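Local coordinates for ESAT-6-like protein EsxG (Mycobacterium smegmatis, PDB 3Q4H) that is a secreted WXG100-family protein of the CFP-10 subfamily that probably pairs with a partner protein as a helical-hairpin heterodimer exported by a type VII secretion system, at residues A[56-59]-A[60-63]; A[70-73]-A[74-78]. All coordinates share one frame; numbering follows the deposited sequence.

Contact 1. Residues A[56-59]-A[60-63]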
ATOM      1  N   HIS A  56       4.425  25.264   9.680  1.00 35.96           N
ATOM      2  CA  HIS A  56       3.648  24.078   9.991  1.00 34.92           C
ATOM      3  C   HIS A  56       2.287  24.113   9.297  1.00 35.13           C
ATOM      4  O   HIS A  56       1.912  23.153   8.633  1.00 33.79           O
ATOM      5  CB  HIS A  56       3.493  23.920  11.501  1.00 35.83           C
ATOM      6  CG  HIS A  56       2.940  22.591  11.906  1.00 35.86           C
ATOM      7  ND1 HIS A  56       1.789  22.460  12.654  1.00 38.54           N
ATOM      8  CD2 HIS A  56       3.363  21.331  11.640  1.00 35.02           C
ATOM      9  CE1 HIS A  56       1.528  21.176  12.833  1.00 37.59           C
ATOM     10  NE2 HIS A  56       2.469  20.471  12.232  1.00 35.20           N
ATOM     11  N   ALA A  57       1.564  25.224   9.440  1.00 37.29           N
ATOM     12  CA  ALA A  57       0.237  25.396   8.815  1.00 38.51           C
ATOM     13  C   ALA A  57       0.281  25.218   7.296  1.00 38.01           C
ATOM     14  O   ALA A  57      -0.669  24.734   6.686  1.00 37.54           O
ATOM     15  CB  ALA A  57      -0.335  26.760   9.161  1.00 41.21           C
ATOM     16  N   ARG A  58       1.393  25.633   6.704  1.00 38.24           N
ATOM     17  CA  ARG A  58       1.657  25.448   5.288  1.00 38.34           C
ATOM     18  C   ARG A  58       1.859  23.961   4.962  1.00 35.88           C
ATOM     19  O   ARG A  58       1.287  23.432   4.001  1.00 35.42           O
ATOM     20  CB  ARG A  58       2.901  26.257   4.914  1.00 39.44           C
ATOM     21  CG  ARG A  58       3.432  26.037   3.520  1.00 41.00           C
ATOM     22  CD  ARG A  58       2.379  26.329   2.487  1.00 44.93           C
ATOM     23  NE  ARG A  58       2.921  26.223   1.142  1.00 47.30           N
ATOM     24  CZ  ARG A  58       2.201  26.317   0.029  1.00 50.63           C
ATOM     25  NH1 ARG A  58       0.886  26.518   0.080  1.00 51.89           N
ATOM     26  NH2 ARG A  58       2.808  26.198  -1.147  1.00 52.23           N
ATOM     27  N   PHE A  59       2.676  23.293   5.767  1.00 34.23           N
ATOM     28  CA  PHE A  59       2.937  21.881   5.568  1.00 32.11           C
ATOM     29  C   PHE A  59       1.654  21.056   5.690  1.00 31.89           C
ATOM     30  O   PHE A  59       1.393  20.170   4.868  1.00 31.07           O
ATOM     31  CB  PHE A  59       3.968  21.404   6.575  1.00 31.05           C
ATOM     32  CG  PHE A  59       4.226  19.932   6.519  1.00 29.10           C
ATOM     33  CD1 PHE A  59       5.050  19.398   5.544  1.00 28.24           C
ATOM     34  CD2 PHE A  59       3.656  19.080   7.451  1.00 28.14           C
ATOM     35  CE1 PHE A  59       5.295  18.046   5.493  1.00 26.76           C
ATOM     36  CE2 PHE A  59       3.899  17.727   7.405  1.00 26.92           C
ATOM     37  CZ  PHE A  59       4.718  17.207   6.422  1.00 26.09           C
ATOM     38  N   VAL A  60       0.855  21.346   6.714  1.00 32.90           N
ATOM     39  CA  VAL A  60      -0.428  20.666   6.894  1.00 33.01           C
ATOM     40  C   VAL A  60      -1.365  20.910   5.707  1.00 34.00           C
ATOM     41  O   VAL A  60      -2.089  20.003   5.309  1.00 33.97           O
ATOM     42  CB  VAL A  60      -1.112  21.055   8.243  1.00 34.49           C
ATOM     43  CG1 VAL A  60      -2.559  20.594   8.292  1.00 34.96           C
ATOM     44  CG2 VAL A  60      -0.338  20.460   9.402  1.00 33.67           C
ATOM     45  N   GLU A  61      -1.333  22.110   5.126  1.00 35.52           N
ATOM     46  CA  GLU A  61      -2.128  22.403   3.921  1.00 36.87           C
ATOM     47  C   GLU A  61      -1.683  21.573   2.703  1.00 35.02           C
ATOM     48  O   GLU A  61      -2.510  21.004   1.997  1.00 35.29           O
ATOM     49  CB  GLU A  61      -2.080  23.895   3.555  1.00 39.40           C
ATOM     50  CG  GLU A  61      -2.414  24.152   2.069  1.00 41.94           C
ATOM     51  CD  GLU A  61      -2.513  25.619   1.681  1.00 46.26           C
ATOM     52  OE1 GLU A  61      -2.142  26.505   2.487  1.00 47.42           O
ATOM     53  OE2 GLU A  61      -2.970  25.872   0.544  1.00 49.17           O
ATOM     54  N   VAL A  62      -0.382  21.537   2.444  1.00 33.45           N
ATOM     55  CA  VAL A  62       0.130  20.887   1.247  1.00 32.44           C
ATOM     56  C   VAL A  62      -0.038  19.361   1.322  1.00 30.63           C
ATOM     57  O   VAL A  62      -0.295  18.724   0.294  1.00 30.18           O
ATOM     58  CB  VAL A  62       1.596  21.277   0.985  1.00 32.23           C
ATOM     59  CG1 VAL A  62       2.122  20.605  -0.267  1.00 31.51           C
ATOM     60  CG2 VAL A  62       1.718  22.771   0.856  1.00 34.55           C
ATOM     61  N   SER A  63       0.100  18.782   2.523  1.00 29.58           N
ATOM     62  CA  SER A  63      -0.212  17.357   2.743  1.00 28.42           C
ATOM     63  C   SER A  63      -1.612  17.019   2.284  1.00 29.05           C
ATOM     64  O   SER A  63      -1.822  15.996   1.635  1.00 28.25           O
ATOM     65  CB  SER A  63      -0.126  16.988   4.211  1.00 27.82           C
ATOM     66  OG  SER A  63       1.192  17.138   4.672  1.00 29.45           O
TER
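R58 lays its guanidinium over V62, whose CG2 sits beneath the centre of the flat group, with NE 3.7 Å from that methyl. The R58 side chain leaves the helix with CG anti to its N (chi1 172°) and then bends at chi2, which swings its far end along the helix towards the next turn. There NH1 of R58 stands 3.9 Å from E61 OE1, a long salt bridge; OE1 lies at the guanidinium edge, in its plane, but the carboxylate is turned 84° to it, so the groups do not pair side by side. R58 NH2 has a second, long and weak ion pair with an acidic side chain of the other protein's chain. On another side of the helix the imidazole of H56 receives V60 CG2 over one face, a CH-pi contact 4.1 Å from the ring centroid. These are i to i+4 and i to i+3 neighbours within helix 47-77, the second long arm of the antiparallel helical hairpin of the WXG100 fold. S63 OG donates to F59 O at 3.0 Å, while S63 N reaches the same oxygen, also at 3.0 Å, from the opposite face of the carbonyl plane. The same OG lies over one face of the F59 ring. F59 and S63 are buried against I30 of helix 8-38, and the F59 ring also meets an aromatic side chain of the other protein's chain. E34 accepts a weak hydrogen bond from H56 NE2.

Contact 2. Residues A[70-73]-A[74-78]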
ATOM      1  N   LEU A  70      -2.846  11.881  -4.406  1.00 24.30           N
ATOM      2  CA  LEU A  70      -2.690  10.435  -4.305  1.00 23.22           C
ATOM      3  C   LEU A  70      -4.046   9.747  -4.484  1.00 24.38           C
ATOM      4  O   LEU A  70      -4.134   8.700  -5.128  1.00 24.07           O
ATOM      5  CB  LEU A  70      -2.071  10.040  -2.967  1.00 21.45           C
ATOM      6  CG  LEU A  70      -0.605  10.430  -2.729  1.00 21.25           C
ATOM      7  CD1 LEU A  70      -0.177  10.161  -1.266  1.00 19.12           C
ATOM      8  CD2 LEU A  70       0.314   9.697  -3.702  1.00 21.28           C
ATOM      9  N   ASP A  71      -5.106  10.349  -3.950  1.00 26.05           N
ATOM     10  CA  ASP A  71      -6.459   9.801  -4.135  1.00 27.87           C
ATOM     11  C   ASP A  71      -6.800   9.642  -5.613  1.00 29.39           C
ATOM     12  O   ASP A  71      -7.482   8.692  -5.996  1.00 30.60           O
ATOM     13  CB  ASP A  71      -7.525  10.656  -3.433  1.00 29.67           C
ATOM     14  CG  ASP A  71      -7.506  10.491  -1.917  1.00 29.63           C
ATOM     15  OD1 ASP A  71      -6.617   9.787  -1.394  1.00 28.87           O
ATOM     16  OD2 ASP A  71      -8.377  11.063  -1.234  1.00 32.86           O
ATOM     17  N   ILE A  72      -6.320  10.561  -6.442  1.00 30.22           N
ATOM     18  CA  ILE A  72      -6.554  10.480  -7.877  1.00 31.79           C
ATOM     19  C   ILE A  72      -5.680   9.375  -8.474  1.00 30.22           C
ATOM     20  O   ILE A  72      -6.152   8.563  -9.259  1.00 31.16           O
ATOM     21  CB  ILE A  72      -6.299  11.847  -8.572  1.00 33.78           C
ATOM     22  CG1 ILE A  72      -7.276  12.897  -8.033  1.00 35.63           C
ATOM     23  CG2 ILE A  72      -6.444  11.733 -10.083  1.00 35.00           C
ATOM     24  CD1 ILE A  72      -6.792  14.332  -8.200  1.00 37.32           C
ATOM     25  N   ALA A  73      -4.412   9.325  -8.089  1.00 28.15           N
ATOM     26  CA  ALA A  73      -3.530   8.286  -8.597  1.00 27.22           C
ATOM     27  C   ALA A  73      -4.114   6.901  -8.316  1.00 26.66           C
ATOM     28  O   ALA A  73      -4.120   6.037  -9.193  1.00 26.87           O
ATOM     29  CB  ALA A  73      -2.159   8.412  -7.980  1.00 25.40           C
ATOM     30  N   GLN A  74      -4.614   6.709  -7.093  1.00 25.93           N
ATOM     31  CA  GLN A  74      -5.130   5.418  -6.656  1.00 25.48           C
ATOM     32  C   GLN A  74      -6.243   4.906  -7.559  1.00 27.41           C
ATOM     33  O   GLN A  74      -6.241   3.734  -7.952  1.00 27.44           O
ATOM     34  CB  GLN A  74      -5.632   5.487  -5.209  1.00 25.05           C
ATOM     35  CG  GLN A  74      -4.536   5.673  -4.139  1.00 24.15           C
ATOM     36  CD  GLN A  74      -3.672   4.435  -3.921  1.00 23.48           C
ATOM     37  OE1 GLN A  74      -3.373   3.708  -4.854  1.00 24.09           O
ATOM     38  NE2 GLN A  74      -3.263   4.205  -2.682  1.00 22.73           N
ATOM     39  N   LEU A  75      -7.195   5.776  -7.883  1.00 29.31           N
ATOM     40  CA  LEU A  75      -8.317   5.387  -8.738  1.00 31.61           C
ATOM     41  C   LEU A  75      -7.889   5.037 -10.180  1.00 32.22           C
ATOM     42  O   LEU A  75      -8.500   4.182 -10.822  1.00 33.57           O
ATOM     43  CB  LEU A  75      -9.383   6.486  -8.758  1.00 34.10           C
ATOM     44  CG  LEU A  75     -10.145   6.729  -7.446  1.00 35.09           C
ATOM     45  CD1 LEU A  75     -10.949   8.055  -7.511  1.00 37.66           C
ATOM     46  CD2 LEU A  75     -11.065   5.549  -7.096  1.00 35.12           C
ATOM     47  N   ASN A  76      -6.835   5.685 -10.665  1.00 31.48           N
ATOM     48  CA  ASN A  76      -6.365   5.507 -12.038  1.00 32.28           C
ATOM     49  C   ASN A  76      -5.351   4.384 -12.231  1.00 30.59           C
ATOM     50  O   ASN A  76      -5.451   3.629 -13.194  1.00 31.61           O
ATOM     51  CB  ASN A  76      -5.767   6.817 -12.558  1.00 33.39           C
ATOM     52  CG  ASN A  76      -6.822   7.770 -13.075  1.00 35.92           C
ATOM     53  OD1 ASN A  76      -7.622   7.407 -13.937  1.00 38.03           O
ATOM     54  ND2 ASN A  76      -6.829   8.991 -12.560  1.00 34.88           N
ATOM     55  N   ILE A  77      -4.366   4.290 -11.337  1.00 28.21           N
ATOM     56  CA  ILE A  77      -3.249   3.345 -11.508  1.00 27.24           C
ATOM     57  C   ILE A  77      -2.780   2.699 -10.199  1.00 25.11           C
ATOM     58  O   ILE A  77      -1.672   2.182 -10.126  1.00 24.49           O
ATOM     59  CB  ILE A  77      -2.017   4.033 -12.184  1.00 27.85           C
ATOM     60  CG1 ILE A  77      -1.525   5.208 -11.336  1.00 27.56           C
ATOM     61  CG2 ILE A  77      -2.354   4.517 -13.582  1.00 29.70           C
ATOM     62  CD1 ILE A  77      -0.169   5.745 -11.753  1.00 27.97           C
ATOM     63  N   GLY A  78      -3.625   2.702  -9.174  1.00 24.69           N
ATOM     64  CA  GLY A  78      -3.184   2.324  -7.842  1.00 22.82           C
ATOM     65  C   GLY A  78      -4.061   1.273  -7.213  1.00 22.94           C
ATOM     66  O   GLY A  78      -4.590   0.402  -7.897  1.00 23.96           O
TER
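Near its C-terminal end helix 47-77 gives way to G78, the N-cap residue of helix 79-94, and the contact joins L70-A73 to this junction. I77 N donates to A73 O at 2.8 Å in a nearly straight bond (169°), and Q74 N does the same to L70 O, also at 2.8 Å. Between them N76 N bonds to I72 O at 3.3 Å and weakly to A73 O, the oxygen that also takes I77 N, while the bond from L75 N to D71 O is weak at 3.5 Å. Side chains fold back onto carbonyls of the preceding turn. Q74 CG lies over L70 O, beside its own backbone N (chi1 -69°), and a bend at chi2 turns the amide towards the junction, where OE1 accepts a hydrogen bond from D79 N and NE2 donates to G20 O on helix 8-38. I77 CG1 lies between its own backbone N and carbonyl carbon (chi1 60°), on the A73 O side. L75 directs CG and CD1 past D71 O, and the side chains of I72 and N76 run side by side. D71 leaves the backbone away from the following turn, and its OD1 forms a salt bridge with R27 of helix 8-38. A73 rests on F19 of that helix and, like L70, on an aromatic side chain of the other protein's chain. Since the buried Q74 amide bonds both to D79 N at the start of helix 79-94 and to helix 8-38, it ties the end of one helix to two others through polar bonds.

How the contacts relate
Contacts 1 and 2 lie in series on helix 47-77, their centres 21 Å apart and their nearest atoms about 7 Å apart, so they do not meet directly. Both pack against helix 8-38, at different levels: 56-63 meets I30 and E34, whereas 70-78 meets F19, G20, A23 and R27, as expected for antiparallel arms. Both also face the chain of the other protein, so one helix contributes to the hairpin and to the heteromeric interface at two levels. They differ in surroundings: contact 1 is partly buried and 15 Å from the chain centre, while contact 2 is buried, 9 Å from it, and also approaches a second copy of this protein.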